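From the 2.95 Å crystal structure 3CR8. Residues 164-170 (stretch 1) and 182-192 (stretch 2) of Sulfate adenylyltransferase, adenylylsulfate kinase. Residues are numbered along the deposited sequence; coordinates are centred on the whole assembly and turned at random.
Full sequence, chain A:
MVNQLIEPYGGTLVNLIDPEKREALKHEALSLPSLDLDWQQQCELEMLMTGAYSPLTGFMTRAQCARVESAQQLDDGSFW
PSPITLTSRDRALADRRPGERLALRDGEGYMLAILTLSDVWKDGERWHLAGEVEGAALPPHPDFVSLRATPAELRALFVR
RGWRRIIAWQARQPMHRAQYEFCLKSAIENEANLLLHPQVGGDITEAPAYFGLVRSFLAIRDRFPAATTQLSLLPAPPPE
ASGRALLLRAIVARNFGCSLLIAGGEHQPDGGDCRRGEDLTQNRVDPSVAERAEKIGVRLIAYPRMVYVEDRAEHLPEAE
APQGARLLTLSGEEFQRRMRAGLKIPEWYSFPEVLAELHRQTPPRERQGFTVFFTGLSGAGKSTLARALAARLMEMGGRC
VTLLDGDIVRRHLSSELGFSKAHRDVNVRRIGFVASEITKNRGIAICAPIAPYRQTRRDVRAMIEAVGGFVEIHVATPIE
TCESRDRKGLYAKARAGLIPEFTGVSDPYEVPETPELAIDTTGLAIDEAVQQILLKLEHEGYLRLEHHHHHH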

# COMPACT_ATOMS: atom_id res chain seq x y z
N ARG A 164 -27.88 28.58 -16.11
CA ARG A 164 -29.27 29.03 -16.32
C ARG A 164 -30.29 28.13 -15.61
O ARG A 164 -31.06 28.56 -14.74
CB ARG A 164 -29.61 29.06 -17.80
CG ARG A 164 -28.90 30.12 -18.64
CD ARG A 164 -29.30 30.04 -20.10
NE ARG A 164 -28.69 28.91 -20.82
CZ ARG A 164 -29.17 28.38 -21.95
NH1 ARG A 164 -30.28 28.88 -22.48
NH2 ARG A 164 -28.56 27.36 -22.55
N ARG A 165 -30.28 26.87 -15.99
CA ARG A 165 -31.22 25.86 -15.52
C ARG A 165 -30.51 25.06 -14.43
O ARG A 165 -29.39 24.57 -14.67
CB ARG A 165 -31.57 24.96 -16.71
CG ARG A 165 -32.58 23.89 -16.49
CD ARG A 165 -32.37 22.81 -17.53
NE ARG A 165 -33.61 22.13 -17.87
CZ ARG A 165 -34.34 22.47 -18.91
NH1 ARG A 165 -33.94 23.48 -19.69
NH2 ARG A 165 -35.46 21.81 -19.17
N ILE A 166 -31.15 24.93 -13.26
CA ILE A 166 -30.49 24.41 -12.06
C ILE A 166 -31.41 23.54 -11.20
O ILE A 166 -32.46 24.00 -10.74
CB ILE A 166 -29.93 25.57 -11.20
CG1 ILE A 166 -29.01 26.48 -12.04
CG2 ILE A 166 -29.19 25.06 -10.01
CD1 ILE A 166 -28.71 27.82 -11.39
N ILE A 167 -31.00 22.29 -10.99
CA ILE A 167 -31.60 21.43 -9.98
C ILE A 167 -30.97 21.75 -8.62
O ILE A 167 -29.75 21.86 -8.49
CB ILE A 167 -31.31 19.96 -10.24
CG1 ILE A 167 -31.28 19.68 -11.73
CG2 ILE A 167 -32.32 19.05 -9.54
CD1 ILE A 167 -31.15 18.21 -12.01
N ALA A 168 -31.83 21.87 -7.61
CA ALA A 168 -31.37 22.06 -6.25
C ALA A 168 -31.66 20.82 -5.44
O ALA A 168 -32.66 20.14 -5.67
CB ALA A 168 -32.05 23.25 -5.63
N TRP A 169 -30.78 20.54 -4.50
CA TRP A 169 -30.95 19.44 -3.56
C TRP A 169 -30.73 20.11 -2.20
O TRP A 169 -29.63 20.58 -1.89
CB TRP A 169 -29.91 18.34 -3.85
CG TRP A 169 -29.87 17.27 -2.84
CD1 TRP A 169 -29.17 17.27 -1.66
CD2 TRP A 169 -30.53 16.02 -2.91
NE1 TRP A 169 -29.38 16.09 -0.99
CE2 TRP A 169 -30.21 15.31 -1.73
CE3 TRP A 169 -31.36 15.42 -3.85
CZ2 TRP A 169 -30.70 14.04 -1.48
CZ3 TRP A 169 -31.84 14.16 -3.59
CH2 TRP A 169 -31.51 13.49 -2.42
N GLN A 170 -31.80 20.19 -1.42
CA GLN A 170 -31.76 20.90 -0.15
C GLN A 170 -31.56 19.96 1.01
O GLN A 170 -32.41 19.84 1.88
CB GLN A 170 -33.04 21.71 0.03
CG GLN A 170 -32.95 23.10 -0.60
CD GLN A 170 -34.28 23.68 -1.09
OE1 GLN A 170 -35.36 23.28 -0.66
NE2 GLN A 170 -34.20 24.62 -2.01
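Stretch 2 182-192: FCLKSAIENEA

How does stretch 2 run over stretch 1? Residues 182-189 form a helix that begins earlier in the chain, and they pack against the short strand 166-169 nearly antiparallel, with a crossing angle of 158° and axes 9.2 Å apart at their closest. Trp169 therefore lies near the start of the stretch, its CA 8.1 Å from Cys183 CA, while Ile166 lies near the end, its CA 5.1 Å from Ala192 CA. The chain draws closer to the strand once the helix has ended.

What fills the space between helix and strand? The CA-to-CB bond of Ile167, the residue that covers the most surface, points toward stretch 2. Ile167 CD1 reaches the helix backbone, 3.4 Å from both Ser186 O and Ala187 CA, and lies 4.0 Å from Ala187 CB. Ile167 CG1 packs 3.3 Å from Ala192 CB, a tight apolar contact. Ile166 and Ala168 alternate with it along the strand; the CB of Ile166 points away from stretch 2.

How does Arg165 meet the end of the helix? Its extended side chain passes along the backbone where Asn190 leaves helical geometry and Glu191 takes positive phi and psi (44°/53°). Arg165 NE comes within 2.8 Å of Asn190 O, but the angle is too poor for a hydrogen bond; Arg165 CD lies 3.1 Å from Glu191 O. The turn is held from within, as Asn190 ND2 donates to Ser186 O (2.8 Å) and Ala192 N to Ala187 O (2.9 Å).

What closes the other end? The CA-to-CB bond of Trp169 points toward stretch 2, and Trp169 CE3 lies 3.8 Å from Cys183 SG. Cys183 SG sits 4.4 Å from the centroid of the Trp169 six-membered ring, approaching obliquely. No hydrogen bond crosses between the stretches.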

# COMPACT_ATOMS: atom_id res chain seq x y z
N PHE A 182 -27.74 9.49 -8.12
CA PHE A 182 -29.04 9.93 -8.62
C PHE A 182 -29.13 11.38 -8.97
O PHE A 182 -29.89 11.75 -9.84
CB PHE A 182 -30.16 9.64 -7.63
CG PHE A 182 -31.46 10.29 -8.02
CD1 PHE A 182 -32.28 9.71 -8.98
CD2 PHE A 182 -31.86 11.48 -7.45
CE1 PHE A 182 -33.48 10.31 -9.34
CE2 PHE A 182 -33.06 12.08 -7.80
CZ PHE A 182 -33.86 11.50 -8.75
N CYS A 183 -28.41 12.22 -8.22
CA CYS A 183 -28.27 13.64 -8.55
C CYS A 183 -27.60 13.73 -9.90
O CYS A 183 -28.09 14.40 -10.80
CB CYS A 183 -27.42 14.39 -7.52
SG CYS A 183 -28.32 15.00 -6.09
N LEU A 184 -26.48 13.04 -10.05
CA LEU A 184 -25.72 13.10 -11.29
C LEU A 184 -26.59 12.83 -12.47
O LEU A 184 -26.51 13.56 -13.45
CB LEU A 184 -24.54 12.12 -11.27
CG LEU A 184 -23.34 12.75 -10.60
CD1 LEU A 184 -22.08 12.02 -11.03
CD2 LEU A 184 -23.31 14.21 -10.99
N LYS A 185 -27.41 11.79 -12.42
CA LYS A 185 -28.24 11.50 -13.59
C LYS A 185 -29.45 12.44 -13.72
O LYS A 185 -29.87 12.76 -14.84
CB LYS A 185 -28.63 10.01 -13.73
CG LYS A 185 -29.51 9.46 -12.63
CD LYS A 185 -30.68 8.66 -13.21
CE LYS A 185 -30.24 7.56 -14.17
NZ LYS A 185 -31.36 6.60 -14.47
N SER A 186 -29.99 12.92 -12.60
CA SER A 186 -31.10 13.88 -12.70
C SER A 186 -30.60 15.10 -13.43
O SER A 186 -31.30 15.64 -14.28
CB SER A 186 -31.65 14.28 -11.34
OG SER A 186 -32.20 13.19 -10.62
N ALA A 187 -29.39 15.52 -13.09
CA ALA A 187 -28.73 16.64 -13.78
C ALA A 187 -28.46 16.39 -15.27
O ALA A 187 -28.75 17.26 -16.10
CB ALA A 187 -27.49 17.01 -13.08
N ILE A 188 -27.91 15.22 -15.64
CA ILE A 188 -27.71 14.95 -17.07
C ILE A 188 -29.06 14.86 -17.79
O ILE A 188 -29.22 15.36 -18.90
CB ILE A 188 -26.81 13.70 -17.40
CG1 ILE A 188 -27.57 12.39 -17.25
CG2 ILE A 188 -25.55 13.67 -16.58
CD1 ILE A 188 -26.65 11.24 -16.86
N GLU A 189 -30.03 14.25 -17.13
CA GLU A 189 -31.33 13.97 -17.75
C GLU A 189 -32.13 15.23 -18.02
O GLU A 189 -32.89 15.29 -18.96
CB GLU A 189 -32.12 13.04 -16.83
CG GLU A 189 -33.31 12.35 -17.47
CD GLU A 189 -33.80 11.18 -16.61
OE1 GLU A 189 -35.03 11.10 -16.39
OE2 GLU A 189 -32.95 10.37 -16.16
N ASN A 190 -31.98 16.23 -17.16
CA ASN A 190 -32.72 17.48 -17.29
C ASN A 190 -31.83 18.58 -17.84
O ASN A 190 -32.20 19.75 -17.82
CB ASN A 190 -33.30 17.91 -15.94
CG ASN A 190 -34.42 16.99 -15.47
OD1 ASN A 190 -35.60 17.27 -15.71
ND2 ASN A 190 -34.06 15.89 -14.81
N GLU A 191 -30.67 18.19 -18.35
CA GLU A 191 -29.70 19.14 -18.87
C GLU A 191 -29.54 20.34 -17.92
O GLU A 191 -29.65 21.51 -18.34
CB GLU A 191 -30.09 19.60 -20.27
CG GLU A 191 -30.07 18.48 -21.32
CD GLU A 191 -30.32 18.99 -22.73
OE1 GLU A 191 -29.70 20.01 -23.13
OE2 GLU A 191 -31.14 18.37 -23.45
N ALA A 192 -29.28 20.02 -16.65
CA ALA A 192 -29.21 21.02 -15.59
C ALA A 192 -27.90 21.00 -14.80
O ALA A 192 -27.24 19.96 -14.69
CB ALA A 192 -30.41 20.85 -14.65